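Local coordinates for protein carbohydrate oxidase (Microdochium nivale, PDB 3RJA) that catalyses the oxidation of the C1 hydroxyl of mono-, oligo- and polysaccharides to lactones, using FAD and reducing molecular oxygen to hydrogen peroxide, at residues E234-A237 with R238-P242; A272-Q275 with P276-T280; T368-T371 with N372-A376; G408-N411 with S412-A416; P431-D434 with R435-T439. All coordinates share one frame; numbering follows the deposited sequence.

Interaction 1: residues E234-A237 with R238-P242. With ZN (zinc ion), chain F.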
# COMPACT_ATOMS: atom_id res chain seq x y z
N GLU A 234 -16.81 -12.48 -8.99
CA GLU A 234 -17.41 -11.66 -7.94
C GLU A 234 -18.36 -12.48 -7.08
O GLU A 234 -18.38 -12.31 -5.84
CB GLU A 234 -18.11 -10.40 -8.45
CG GLU A 234 -18.77 -9.64 -7.27
CD GLU A 234 -19.24 -8.23 -7.60
OE1 GLU A 234 -18.52 -7.54 -8.38
OE2 GLU A 234 -20.32 -7.81 -7.07
N ASP A 235 -19.10 -13.39 -7.72
CA ASP A 235 -20.04 -14.27 -7.00
C ASP A 235 -19.31 -15.11 -5.97
O ASP A 235 -19.72 -15.20 -4.80
CB ASP A 235 -20.79 -15.24 -7.96
CG ASP A 235 -21.79 -14.53 -8.87
OD1 ASP A 235 -22.24 -13.42 -8.52
OD2 ASP A 235 -22.14 -15.10 -9.92
N TYR A 236 -18.25 -15.76 -6.44
CA TYR A 236 -17.46 -16.64 -5.59
C TYR A 236 -16.86 -15.81 -4.45
O TYR A 236 -16.89 -16.21 -3.28
CB TYR A 236 -16.38 -17.34 -6.43
CG TYR A 236 -15.45 -18.22 -5.63
CD1 TYR A 236 -15.84 -19.51 -5.21
CD2 TYR A 236 -14.16 -17.79 -5.31
CE1 TYR A 236 -14.96 -20.33 -4.47
CE2 TYR A 236 -13.27 -18.61 -4.61
CZ TYR A 236 -13.67 -19.87 -4.18
OH TYR A 236 -12.80 -20.64 -3.45
N ALA A 237 -16.33 -14.63 -4.79
CA ALA A 237 -15.75 -13.75 -3.78
C ALA A 237 -16.80 -13.36 -2.73
O ALA A 237 -16.58 -13.51 -1.51
CB ALA A 237 -15.16 -12.49 -4.45
N ARG A 238 -17.97 -12.91 -3.19
CA ARG A 238 -18.94 -12.34 -2.26
C ARG A 238 -19.51 -13.40 -1.33
O ARG A 238 -19.57 -13.19 -0.12
CB ARG A 238 -20.06 -11.62 -3.01
CG ARG A 238 -21.06 -10.95 -2.09
CD ARG A 238 -22.08 -10.15 -2.89
NE ARG A 238 -21.50 -9.17 -3.81
CZ ARG A 238 -20.92 -8.02 -3.43
NH1 ARG A 238 -20.78 -7.72 -2.14
NH2 ARG A 238 -20.46 -7.17 -4.33
N TRP A 239 -19.84 -14.56 -1.88
CA TRP A 239 -20.65 -15.53 -1.15
C TRP A 239 -20.03 -16.86 -0.74
O TRP A 239 -20.61 -17.54 0.11
CB TRP A 239 -21.92 -15.81 -1.96
CG TRP A 239 -22.86 -14.63 -2.02
CD1 TRP A 239 -23.48 -13.99 -0.96
CD2 TRP A 239 -23.33 -13.98 -3.21
NE1 TRP A 239 -24.31 -12.98 -1.44
CE2 TRP A 239 -24.24 -12.95 -2.81
CE3 TRP A 239 -23.09 -14.17 -4.59
CZ2 TRP A 239 -24.88 -12.11 -3.74
CZ3 TRP A 239 -23.74 -13.33 -5.52
CH2 TRP A 239 -24.62 -12.31 -5.08
N VAL A 240 -18.90 -17.24 -1.34
CA VAL A 240 -18.39 -18.61 -1.23
C VAL A 240 -16.95 -18.72 -0.72
O VAL A 240 -16.66 -19.56 0.14
CB VAL A 240 -18.47 -19.36 -2.60
CG1 VAL A 240 -18.06 -20.86 -2.46
CG2 VAL A 240 -19.89 -19.24 -3.21
N ALA A 241 -16.04 -17.92 -1.30
CA ALA A 241 -14.61 -18.02 -1.01
C ALA A 241 -14.29 -18.19 0.49
O ALA A 241 -14.56 -17.29 1.31
CB ALA A 241 -13.84 -16.81 -1.60
N PRO A 242 -13.75 -19.36 0.88
CA PRO A 242 -13.37 -19.55 2.27
C PRO A 242 -12.29 -18.55 2.67
O PRO A 242 -11.61 -18.00 1.81
CB PRO A 242 -12.83 -20.98 2.30
CG PRO A 242 -13.55 -21.65 1.15
CD PRO A 242 -13.57 -20.59 0.10
ZN ZN F . -23.62 -14.19 -10.91
O HOH W 1 -15.99 -14.96 1.07
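The ring of Tyr236 is packed by the three residues that carry the chain out of helix 223-239. Ala241 CA lies over one face, offset toward the rim, with Ala241 CB 3.6 Å from Tyr236 CE2, while Val240 comes in obliquely with CB 3.7 Å from Tyr236 CD1. Pro242 brings CD up to the phenol oxygen, and beyond it that hydroxyl bonds to Ala273 O while the ring meets Phe274 edge-to-face. CG anti to the backbone N (chi1 177°) sets the ring beside its own carbonyl carbon, where the departing chain passes. The carbonyl itself is doubly gripped: Val240 N at 3.0 Å and Ala241 N at 2.8 Å reach Tyr236 O from opposite faces of its plane, closing the helix end. One residue earlier, Asp235 OD1 lies at the edge of the Trp239 ring, 3.4 Å from CZ3, and forms a salt bridge with Lys330. Its other oxygen, Asp235 OD2, binds zinc at 2.0 Å, together with Glu231. At the polar edge Glu234 and Arg238 run side by side in an i, i+4 salt bridge, Glu234 OE2 to Arg238 NH2 2.8 Å. The oxygen lies in the guanidinium plane, whereas the nitrogen stands above the carboxylate plane. Ser328 OG also bonds OE2, and Ile329 N and Trp384 NE1 hold OE1. With its oxygens engaged in this way, the buried Glu234 is likely to stay ionised and turn little.

Interaction 2: residues A272-Q275 with P276-T280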
# COMPACT_ATOMS: atom_id res chain seq x y z
N ALA A 272 -10.46 -28.39 -3.86
CA ALA A 272 -11.81 -28.58 -3.37
C ALA A 272 -12.45 -27.22 -3.07
O ALA A 272 -13.58 -26.97 -3.43
CB ALA A 272 -11.82 -29.46 -2.12
N ALA A 273 -11.69 -26.33 -2.42
CA ALA A 273 -12.20 -25.01 -2.03
C ALA A 273 -12.49 -24.09 -3.24
O ALA A 273 -13.42 -23.29 -3.20
CB ALA A 273 -11.24 -24.33 -1.05
N PHE A 274 -11.68 -24.23 -4.30
CA PHE A 274 -11.76 -23.35 -5.49
C PHE A 274 -12.69 -23.90 -6.55
O PHE A 274 -13.10 -23.17 -7.45
CB PHE A 274 -10.36 -23.14 -6.12
CG PHE A 274 -10.14 -21.75 -6.62
CD1 PHE A 274 -10.08 -20.67 -5.73
CD2 PHE A 274 -10.04 -21.50 -7.99
CE1 PHE A 274 -9.89 -19.36 -6.20
CE2 PHE A 274 -9.84 -20.21 -8.48
CZ PHE A 274 -9.76 -19.13 -7.59
N GLN A 275 -13.05 -25.19 -6.43
CA GLN A 275 -13.87 -25.88 -7.46
C GLN A 275 -15.18 -25.17 -7.84
O GLN A 275 -15.53 -25.15 -9.02
CB GLN A 275 -14.14 -27.35 -7.08
CG GLN A 275 -14.56 -28.25 -8.28
CD GLN A 275 -13.51 -28.30 -9.39
OE1 GLN A 275 -12.34 -28.54 -9.12
NE2 GLN A 275 -13.92 -28.07 -10.63
N PRO A 276 -15.91 -24.59 -6.84
CA PRO A 276 -17.13 -23.86 -7.15
C PRO A 276 -16.91 -22.75 -8.15
O PRO A 276 -17.80 -22.49 -8.95
CB PRO A 276 -17.58 -23.30 -5.78
CG PRO A 276 -17.09 -24.34 -4.80
CD PRO A 276 -15.73 -24.72 -5.37
N LEU A 277 -15.72 -22.13 -8.13
CA LEU A 277 -15.38 -21.07 -9.08
C LEU A 277 -14.99 -21.66 -10.43
O LEU A 277 -15.47 -21.19 -11.48
CB LEU A 277 -14.23 -20.19 -8.55
CG LEU A 277 -13.79 -19.02 -9.49
CD1 LEU A 277 -14.99 -18.29 -10.11
CD2 LEU A 277 -12.89 -17.99 -8.74
N LEU A 278 -14.09 -22.65 -10.41
CA LEU A 278 -13.70 -23.37 -11.64
C LEU A 278 -14.94 -23.87 -12.41
O LEU A 278 -14.98 -23.76 -13.63
CB LEU A 278 -12.73 -24.53 -11.34
CG LEU A 278 -11.45 -24.17 -10.57
CD1 LEU A 278 -10.62 -25.43 -10.27
CD2 LEU A 278 -10.60 -23.16 -11.35
N ASP A 279 -15.95 -24.36 -11.67
CA ASP A 279 -17.24 -24.78 -12.29
C ASP A 279 -18.02 -23.67 -12.96
O ASP A 279 -18.85 -23.94 -13.83
CB ASP A 279 -18.18 -25.46 -11.27
CG ASP A 279 -17.61 -26.74 -10.73
OD1 ASP A 279 -16.78 -27.37 -11.43
OD2 ASP A 279 -17.94 -27.11 -9.58
N THR A 280 -17.79 -22.42 -12.57
CA THR A 280 -18.59 -21.32 -13.17
C THR A 280 -17.79 -20.44 -14.13
O THR A 280 -18.33 -19.56 -14.78
CB THR A 280 -19.24 -20.46 -12.09
OG1 THR A 280 -18.26 -20.12 -11.10
CG2 THR A 280 -20.34 -21.25 -11.42
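Phe274 O accepts from two backbone donors, Leu277 N at 2.9 Å from above its carbonyl plane and Leu278 N at 3.2 Å within it. Helix 267-278 is kinked here: Pro276 has no N-H, and Leu277 N does not bond to the turn before. Regular bonding continues with Asp279 N to Gln275 O, 2.8 Å. On the buried side the Phe274 and Leu277 side chains lie alongside, pointing the same way, and Leu277 CD2 touches Phe274 CZ at 3.5 Å. The Leu278 side chain crosses that of Phe274 at about a right angle and brings CD2 to the ring edge, in plane, 3.8 Å from Phe274 CD2. Leu277 CB lies over one face of the ring, and Phe214, Phe247 and Trp270 crowd round it. On the outer side Gln275 bends at chi2 (59°), which carries its amide back across Asp279: Gln275 NE2 gives a nearly straight bond to Asp279 OD1, 3.1 Å. The acceptor lies in the amide plane, but the nitrogen stands above the carboxylate plane. Arg271 NE bonds Gln275 OE1, and Leu278 CD1 rests 3.7 Å from that oxygen. Chemically the turn is two-sided, an aromatic and aliphatic cluster facing strands 245-251 and 258-264, and a polar relay from Arg271 through Gln275 to Asp279 facing outward. Held through both its oxygen and its nitrogen, the Gln275 amide is likely to turn little.

Interaction 3: residues T368-T371 with N372-A376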
# COMPACT_ATOMS: atom_id res chain seq x y z
N THR A 368 -12.73 -7.59 6.14
CA THR A 368 -14.11 -7.10 6.39
C THR A 368 -14.60 -7.33 7.81
O THR A 368 -15.68 -6.87 8.16
CB THR A 368 -15.15 -7.80 5.47
OG1 THR A 368 -15.34 -9.18 5.88
CG2 THR A 368 -14.73 -7.76 4.06
N LYS A 369 -13.85 -8.07 8.62
CA LYS A 369 -14.19 -8.25 10.03
C LYS A 369 -13.91 -7.00 10.88
O LYS A 369 -14.31 -6.93 12.03
CB LYS A 369 -13.51 -9.48 10.62
CG LYS A 369 -13.72 -10.80 9.80
CD LYS A 369 -15.20 -11.14 9.63
CE LYS A 369 -15.40 -12.42 8.86
NZ LYS A 369 -16.81 -12.53 8.50
N VAL A 370 -13.19 -6.01 10.33
CA VAL A 370 -13.11 -4.70 10.93
C VAL A 370 -14.11 -3.81 10.18
O VAL A 370 -14.23 -3.91 8.95
CB VAL A 370 -11.68 -4.14 10.88
CG1 VAL A 370 -11.59 -2.75 11.53
CG2 VAL A 370 -10.69 -5.11 11.57
N THR A 371 -14.86 -2.97 10.88
CA THR A 371 -15.77 -2.07 10.15
C THR A 371 -15.09 -0.74 9.82
O THR A 371 -14.06 -0.40 10.39
CB THR A 371 -17.01 -1.73 10.98
OG1 THR A 371 -16.62 -0.89 12.07
CG2 THR A 371 -17.71 -3.02 11.53
N ASN A 372 -15.71 0.05 8.96
CA ASN A 372 -15.22 1.39 8.69
C ASN A 372 -15.10 2.33 9.89
O ASN A 372 -14.27 3.23 9.87
CB ASN A 372 -16.07 2.04 7.61
CG ASN A 372 -15.66 1.62 6.21
OD1 ASN A 372 -14.51 1.17 5.99
ND2 ASN A 372 -16.58 1.78 5.25
N ALA A 373 -15.95 2.14 10.91
CA ALA A 373 -15.94 3.00 12.10
C ALA A 373 -14.74 2.71 12.98
O ALA A 373 -14.35 3.57 13.76
CB ALA A 373 -17.27 2.80 12.94
N GLU A 374 -14.18 1.51 12.88
CA GLU A 374 -13.19 1.02 13.84
C GLU A 374 -11.72 1.49 13.67
O GLU A 374 -10.96 1.48 14.63
CB GLU A 374 -13.25 -0.51 13.97
CG GLU A 374 -14.60 -0.99 14.54
CD GLU A 374 -14.60 -2.48 14.82
OE1 GLU A 374 -14.39 -3.28 13.89
OE2 GLU A 374 -14.79 -2.86 15.98
N THR A 375 -11.35 1.88 12.44
CA THR A 375 -10.04 2.45 12.14
C THR A 375 -10.26 3.48 11.05
O THR A 375 -11.36 3.55 10.46
CB THR A 375 -9.01 1.37 11.63
OG1 THR A 375 -9.31 0.99 10.29
CG2 THR A 375 -8.98 0.13 12.52
N ALA A 376 -9.25 4.30 10.78
CA ALA A 376 -9.33 5.29 9.70
C ALA A 376 -9.59 4.65 8.32
O ALA A 376 -10.18 5.29 7.45
CB ALA A 376 -8.02 6.11 9.64
O HOH W 2 -15.81 -5.46 13.53
O HOH W 3 -11.69 0.46 9.29
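The carboxylate of Glu374 stands between two side chains of 368-371: Val370 CG1 lies to one side of its plane, 3.7 Å from Glu374 OE1, and Thr371 OG1 to the other, 3.2 Å from Glu374 CG. At the rim Thr371 N bonds OE1 on its anti side, 3.1 Å and nearly straight (166°). A water donates to the same OE1 and to Lys369 O, at 2.6 Å each, so OE1 is tied directly to Thr371 and through water to Lys369. In return Glu374 N bonds Thr371 O at 3.1 Å, which closes a four-residue turn. Thr371 OG1 sits between its backbone N and carbonyl carbon (chi1 70°), where it accepts a weak bond from Ala373 N. The glutamate's return to the threonine N-H resembles half of a capping box, although no regular helix follows. A second water links Thr371 O and Thr375 OG1. The Asn372 amide faces elsewhere, to Arg380 N and Glu445. The turn belongs to the long connection between strands 352-359 and 384-392; Trp185 of helix 181-190 bonds Ala373 O, and Asn446, between helices 435-443 and 447-457, bonds both Asn372 O and Ala376 O.

Interaction 4: residues G408-N411 with S412-A416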
# COMPACT_ATOMS: atom_id res chain seq x y z
N GLY A 408 -9.14 7.11 -18.55
CA GLY A 408 -10.31 6.61 -19.28
C GLY A 408 -10.80 5.28 -18.75
O GLY A 408 -12.00 5.04 -18.67
N TRP A 409 -9.88 4.40 -18.35
CA TRP A 409 -10.30 3.11 -17.82
C TRP A 409 -11.05 3.29 -16.51
O TRP A 409 -12.07 2.66 -16.29
CB TRP A 409 -9.11 2.17 -17.63
CG TRP A 409 -9.41 0.71 -17.90
CD1 TRP A 409 -10.65 0.10 -17.97
CD2 TRP A 409 -8.45 -0.31 -18.12
NE1 TRP A 409 -10.50 -1.24 -18.24
CE2 TRP A 409 -9.16 -1.52 -18.33
CE3 TRP A 409 -7.05 -0.33 -18.19
CZ2 TRP A 409 -8.52 -2.71 -18.60
CZ3 TRP A 409 -6.42 -1.51 -18.42
CH2 TRP A 409 -7.15 -2.70 -18.63
N VAL A 410 -10.53 4.17 -15.64
CA VAL A 410 -11.14 4.41 -14.34
C VAL A 410 -12.50 5.10 -14.54
O VAL A 410 -13.48 4.77 -13.88
CB VAL A 410 -10.20 5.29 -13.45
CG1 VAL A 410 -10.98 5.96 -12.31
CG2 VAL A 410 -9.03 4.45 -12.90
N ASN A 411 -12.54 6.05 -15.48
CA ASN A 411 -13.78 6.75 -15.81
C ASN A 411 -14.82 5.77 -16.35
O ASN A 411 -16.02 5.89 -16.05
CB ASN A 411 -13.51 7.88 -16.81
CG ASN A 411 -14.78 8.38 -17.48
OD1 ASN A 411 -15.54 9.16 -16.89
ND2 ASN A 411 -15.03 7.93 -18.73
N SER A 412 -14.35 4.78 -17.12
CA SER A 412 -15.26 3.75 -17.64
C SER A 412 -16.06 3.10 -16.51
O SER A 412 -17.23 2.80 -16.70
CB SER A 412 -14.52 2.70 -18.50
OG SER A 412 -14.03 1.62 -17.71
N VAL A 413 -15.44 2.91 -15.33
CA VAL A 413 -16.13 2.30 -14.19
C VAL A 413 -16.95 3.34 -13.41
O VAL A 413 -18.11 3.09 -13.08
CB VAL A 413 -15.16 1.53 -13.23
CG1 VAL A 413 -15.86 1.05 -11.95
CG2 VAL A 413 -14.53 0.35 -13.93
N THR A 414 -16.36 4.50 -13.13
CA THR A 414 -16.99 5.47 -12.21
C THR A 414 -18.22 6.13 -12.79
O THR A 414 -19.19 6.43 -12.04
CB THR A 414 -16.02 6.55 -11.64
OG1 THR A 414 -15.46 7.34 -12.69
CG2 THR A 414 -14.88 5.89 -10.84
N LYS A 415 -18.21 6.35 -14.11
CA LYS A 415 -19.37 6.92 -14.75
C LYS A 415 -20.59 6.00 -14.53
O LYS A 415 -21.71 6.48 -14.55
CB LYS A 415 -19.12 7.21 -16.24
CG LYS A 415 -19.14 5.99 -17.17
CD LYS A 415 -18.83 6.41 -18.60
CE LYS A 415 -19.16 5.26 -19.55
NZ LYS A 415 -18.60 5.45 -20.94
N ALA A 416 -20.36 4.71 -14.26
CA ALA A 416 -21.48 3.75 -14.10
C ALA A 416 -21.99 3.61 -12.67
O ALA A 416 -22.92 2.84 -12.41
CB ALA A 416 -21.11 2.41 -14.65
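Trp409 turns the CD1 edge of its indole to Ser412, whose OG lies in the ring plane 3.7 Å from CD1. The same hydroxyl gives its proton back along the helix to Trp409 O, a short bond of 2.6 Å. With OG wedged between the backbone N and the carbonyl carbon (chi1 89°), it can fold down onto the preceding turn while Ser412 N keeps its helical bond to Gly408 O, 2.8 Å. An alanine here removes the hydroxyl, and Trp409 O would probably be left without this buried donor and the indole edge without its polar neighbour. One residue on, Val410 and Thr414 meet obliquely through methyls, Val410 CG1 to Thr414 CG2 4.2 Å, and Thr414 N bonds Val410 O, 3.0 Å. On the outer side Lys415 N bonds Asn411 O at 3.0 Å, and the extended aliphatic chain of Lys415 drapes over that carbonyl, with CG 3.3 Å from Asn411 O, before passing the Asn411 amide. Helix 403-414 touches both helix 332-345 and the eight-stranded antiparallel sheet. Toward helix 332-345 the indole stacks with Phe337 and Tyr340 and bonds Phe337 O through NE1, while Asn336 bonds Ser412 O. Toward the sheet, Val413 and Thr414 rest on Leu324 of strand 318-326, and Trp353 of strand 352-359 meets the indole edge-to-face.

Interaction 5: residues P431-D434 with R435-T439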
# COMPACT_ATOMS: atom_id res chain seq x y z
N PRO A 431 -1.40 11.35 -7.83
CA PRO A 431 -1.28 12.79 -7.49
C PRO A 431 -2.09 13.71 -8.38
O PRO A 431 -2.14 14.92 -8.11
CB PRO A 431 0.20 13.07 -7.67
CG PRO A 431 0.64 12.07 -8.76
CD PRO A 431 -0.19 10.82 -8.47
N ARG A 432 -2.73 13.18 -9.42
CA ARG A 432 -3.46 14.07 -10.36
C ARG A 432 -4.90 14.35 -9.92
O ARG A 432 -5.85 14.19 -10.69
CB ARG A 432 -3.38 13.54 -11.80
CG ARG A 432 -1.97 13.72 -12.37
CD ARG A 432 -1.78 12.96 -13.71
NE ARG A 432 -2.54 13.53 -14.82
CZ ARG A 432 -3.71 13.08 -15.28
NH1 ARG A 432 -4.34 12.02 -14.74
NH2 ARG A 432 -4.28 13.69 -16.33
N MET A 433 -5.04 14.73 -8.65
CA MET A 433 -6.31 15.14 -8.06
C MET A 433 -6.02 16.25 -7.03
O MET A 433 -5.00 16.19 -6.32
CB MET A 433 -6.99 13.95 -7.36
CG MET A 433 -7.45 12.78 -8.28
SD MET A 433 -8.17 11.36 -7.35
CE MET A 433 -6.76 10.78 -6.41
N ASP A 434 -6.88 17.27 -6.94
CA ASP A 434 -6.65 18.33 -5.99
C ASP A 434 -6.89 17.80 -4.57
O ASP A 434 -7.45 16.71 -4.42
CB ASP A 434 -7.48 19.59 -6.32
CG ASP A 434 -8.99 19.42 -6.08
OD1 ASP A 434 -9.44 18.67 -5.19
OD2 ASP A 434 -9.75 20.11 -6.79
N ARG A 435 -6.45 18.56 -3.56
CA ARG A 435 -6.50 18.13 -2.15
C ARG A 435 -7.89 17.71 -1.66
O ARG A 435 -8.04 16.70 -0.95
CB ARG A 435 -5.95 19.26 -1.26
CG ARG A 435 -5.66 18.83 0.17
CD ARG A 435 -4.91 19.90 0.97
NE ARG A 435 -4.61 19.43 2.33
CZ ARG A 435 -3.96 20.16 3.23
NH1 ARG A 435 -3.55 21.40 2.95
NH2 ARG A 435 -3.72 19.65 4.43
N ASP A 436 -8.92 18.47 -2.02
CA ASP A 436 -10.27 18.15 -1.57
C ASP A 436 -10.83 16.89 -2.22
O ASP A 436 -11.43 16.06 -1.54
CB ASP A 436 -11.24 19.32 -1.81
CG ASP A 436 -10.82 20.58 -1.08
OD1 ASP A 436 -10.36 20.53 0.08
OD2 ASP A 436 -10.93 21.65 -1.70
N TYR A 437 -10.68 16.78 -3.53
CA TYR A 437 -11.21 15.63 -4.24
C TYR A 437 -10.48 14.36 -3.81
O TYR A 437 -11.12 13.35 -3.51
CB TYR A 437 -11.11 15.84 -5.76
CG TYR A 437 -11.74 14.73 -6.57
CD1 TYR A 437 -13.11 14.71 -6.83
CD2 TYR A 437 -10.97 13.69 -7.09
CE1 TYR A 437 -13.69 13.69 -7.59
CE2 TYR A 437 -11.55 12.65 -7.86
CZ TYR A 437 -12.90 12.66 -8.10
OH TYR A 437 -13.46 11.63 -8.85
N ALA A 438 -9.15 14.42 -3.77
CA ALA A 438 -8.34 13.24 -3.42
C ALA A 438 -8.73 12.72 -2.05
O ALA A 438 -8.97 11.53 -1.88
CB ALA A 438 -6.86 13.59 -3.44
N THR A 439 -8.83 13.62 -1.07
CA THR A 439 -9.11 13.15 0.29
C THR A 439 -10.53 12.66 0.37
O THR A 439 -10.83 11.76 1.15
CB THR A 439 -8.76 14.21 1.37
OG1 THR A 439 -9.47 15.43 1.11
CG2 THR A 439 -7.22 14.48 1.38
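Arg435 opens helix 435-443 directly after Asp434, the N-cap, whose side chain and carbonyl bond to the turn that follows. The fully extended side chain of Arg435 leads away to a salt bridge with Asp461 and to the carbonyls of Ala468 and Val469. Asp436 brings CB near Asp434 OD1, but its own carboxylate pairs with Arg470. Tyr437 contributes both a backbone and a ring contact. Its backbone N gives the capping bond to Asp434 OD1, 2.8 Å and nearly straight (171°); Asp434 CG lies between its backbone N and carbonyl carbon (chi1 70°), which folds the carboxylate over the first turn. The Tyr437 ring receives Met433 SD at its edge, 3.7 Å from CD2 and 4.8 Å from the ring centroid, 83° off the ring normal: a Met-aromatic contact of the edge type. Ala438 N starts the regular ladder with its bond to Asp434 O, 2.9 Å, and Ala438 CB packs 3.9 Å from Met433 CB. This pairing of the residue before the cap with the fifth from it is a hydrophobic staple. An alanine in place of Met433 lacks the thioether, and would probably leave the Tyr437 ring edge without its sulfur partner and open a gap beside Ala438, Val441 and Tyr442. Thr439 closes the turn, its OG1 bonding Arg435 O at 2.8 Å. Cap and staple together mark the start of the helix and probably help to fix it: Asp434 satisfies an end N-H, its negative charge would suit the positive end of the helix dipole, and Met433 shields the first turn with apolar surface.

In the fold
Interactions 1 and 2 form one unit: their centres are 10 Å apart, helices 223-239 and 267-278 touch through Tyr236 and Leu277, and Val240 meets Pro276. The Leu277 side chain is about 10 Å from a bound zinc ion. Both helices, like that of interaction 4, pack on the eight-stranded sheet that supplies Gln387, Tyr389 and Arg391 to the pocket of the substrate analogue. The side chain of Trp409 in interaction 4 is about 14 Å from that ligand. Interaction 5 is about 6 Å from interaction 4 at the nearest atoms. The side chain of Arg435 is about 12 Å from FAD. The side chain of Thr375 in interaction 3 is about 14 Å from FAD, so neither touches it. No contact beyond the first two touches another.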